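Local coordinates for AvrPib protein (Magnaporthe oryzae, PDB 5Z1V) that probably acts as a secreted avirulence effector of the MAX family, whose avirulence function in rice blast depends on a positively charged patch and a stabilized hydrophobic core, at residues V27-G32 and F44-S49. Residues are numbered along the deposited sequence; the frame is centred on the assembly and turned at random. Where two conformers were deposited one is given.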
# COMPACT_ATOMS: atom_id res chain seq x y z
N VAL A 27 3.02 1.81 -4.20
CA VAL A 27 3.18 2.96 -3.31
C VAL A 27 4.21 2.59 -2.26
O VAL A 27 4.67 1.46 -2.17
CB VAL A 27 1.84 3.39 -2.64
CG1 VAL A 27 0.82 3.86 -3.67
CG2 VAL A 27 1.24 2.28 -1.76
N GLU A 28 4.61 3.59 -1.46
CA GLU A 28 5.50 3.39 -0.32
C GLU A 28 4.85 3.88 0.96
O GLU A 28 4.31 5.00 1.00
CB GLU A 28 6.83 4.11 -0.52
CG GLU A 28 7.63 3.62 -1.69
CD GLU A 28 8.91 4.39 -1.84
OE1 GLU A 28 9.97 3.82 -1.52
OE2 GLU A 28 8.85 5.57 -2.25
N VAL A 29 4.90 3.06 2.01
CA VAL A 29 4.30 3.41 3.30
C VAL A 29 5.25 2.91 4.40
O VAL A 29 5.78 1.80 4.28
CB VAL A 29 2.89 2.81 3.46
CG1 VAL A 29 2.27 3.11 4.84
CG2 VAL A 29 1.95 3.33 2.39
N PRO A 30 5.50 3.67 5.46
CA PRO A 30 6.34 3.14 6.54
C PRO A 30 5.61 2.07 7.34
O PRO A 30 4.39 2.11 7.52
CB PRO A 30 6.63 4.38 7.41
CG PRO A 30 5.53 5.32 7.11
CD PRO A 30 5.13 5.08 5.68
N LYS A 31 6.40 1.11 7.83
CA LYS A 31 5.86 0.09 8.72
C LYS A 31 5.14 0.73 9.90
O LYS A 31 5.64 1.68 10.51
CB LYS A 31 6.99 -0.81 9.25
CG LYS A 31 7.47 -1.84 8.27
CD LYS A 31 8.48 -2.75 8.95
CE LYS A 31 8.98 -3.84 8.01
NZ LYS A 31 10.04 -4.66 8.66
N GLY A 32 3.98 0.18 10.23
CA GLY A 32 3.21 0.65 11.35
C GLY A 32 2.41 1.90 11.09
O GLY A 32 1.92 2.51 12.04
N PHE A 44 -7.97 6.00 -1.25
CA PHE A 44 -7.73 4.75 -0.54
C PHE A 44 -6.75 5.00 0.59
O PHE A 44 -5.80 5.76 0.44
CB PHE A 44 -7.15 3.69 -1.46
CG PHE A 44 -8.05 3.33 -2.57
CD1 PHE A 44 -8.00 4.01 -3.78
CD2 PHE A 44 -8.97 2.30 -2.42
CE1 PHE A 44 -8.85 3.67 -4.81
CE2 PHE A 44 -9.82 1.95 -3.45
CZ PHE A 44 -9.76 2.64 -4.65
N THR A 45 -6.97 4.35 1.72
CA THR A 45 -5.97 4.29 2.79
C THR A 45 -5.18 3.00 2.63
O THR A 45 -5.78 1.93 2.55
CB THR A 45 -6.61 4.33 4.18
OG1 THR A 45 -7.48 5.47 4.29
CG2 THR A 45 -5.54 4.41 5.25
N VAL A 46 -3.85 3.10 2.56
CA VAL A 46 -2.96 1.95 2.55
C VAL A 46 -2.22 1.92 3.88
O VAL A 46 -1.57 2.90 4.25
CB VAL A 46 -1.96 1.99 1.38
CG1 VAL A 46 -0.97 0.81 1.50
CG2 VAL A 46 -2.70 1.97 0.05
N SER A 47 -2.30 0.80 4.58
CA SER A 47 -1.66 0.65 5.89
C SER A 47 -0.63 -0.46 5.82
O SER A 47 -0.85 -1.47 5.15
CB SER A 47 -2.70 0.32 6.97
OG SER A 47 -3.75 1.27 6.97
N VAL A 48 0.51 -0.28 6.48
CA VAL A 48 1.50 -1.35 6.64
C VAL A 48 1.62 -1.65 8.13
O VAL A 48 1.86 -0.73 8.94
CB VAL A 48 2.86 -0.97 6.05
CG1 VAL A 48 3.83 -2.13 6.22
CG2 VAL A 48 2.71 -0.62 4.56
N SER A 49 1.41 -2.92 8.49
CA SER A 49 1.49 -3.33 9.88
C SER A 49 2.95 -3.43 10.32
O SER A 49 3.88 -3.36 9.51
CB SER A 49 0.79 -4.68 10.07
OG SER A 49 -0.57 -4.60 9.69
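Val29 and Val48 pack side by side across the interior of a small beta-sandwich, a compact example of how two sheets are sealed by interleaved valines. The two side chains lie alongside and point opposite ways, CG2 of Val48 coming within 3.6 Å of Val29 CB and also touching Val29 CG1. Val29 CG1 lies anti to the backbone N (chi1 177°) and rests near Val46 O, while Val29 CG2 reaches Val46 CG1 at 4.0 Å. Val46 CG1 also meets Val27 CG2, at 4.2 Å, so that one branch serves two valines of the facing strand. Past the end of strand 27-29, Pro30 O sits 3.7 Å from Val48 CB, and Val48 CG1 packs on Lys31 CA and CG, from which the extended lysine chain leads away from 44-49. Here the backbones converge: Gly32 N donates a weak, bent hydrogen bond to Val48 O (2.6 Å, 126° at the hydrogen).

Further out, Val15 touches both Val27 and Val48, Val27 and Val29 touch Phe37, and Val46 touches Ile56, so neighbouring strands of both sheets add to the same apolar interior. Backbone bonds from Val27 to Val15 and from Val46 to Arg35 tie the two segments into separate antiparallel sheets. Strands 27-29 and 44-48 therefore pack rather than pair, their axes 7.7 Å apart and inclined at 53°. Two three-stranded antiparallel sheets facing each other across an apolar core are the hallmark of the MAX effector fold, here joined at one edge by the turn leading from 22-29 into 33-39.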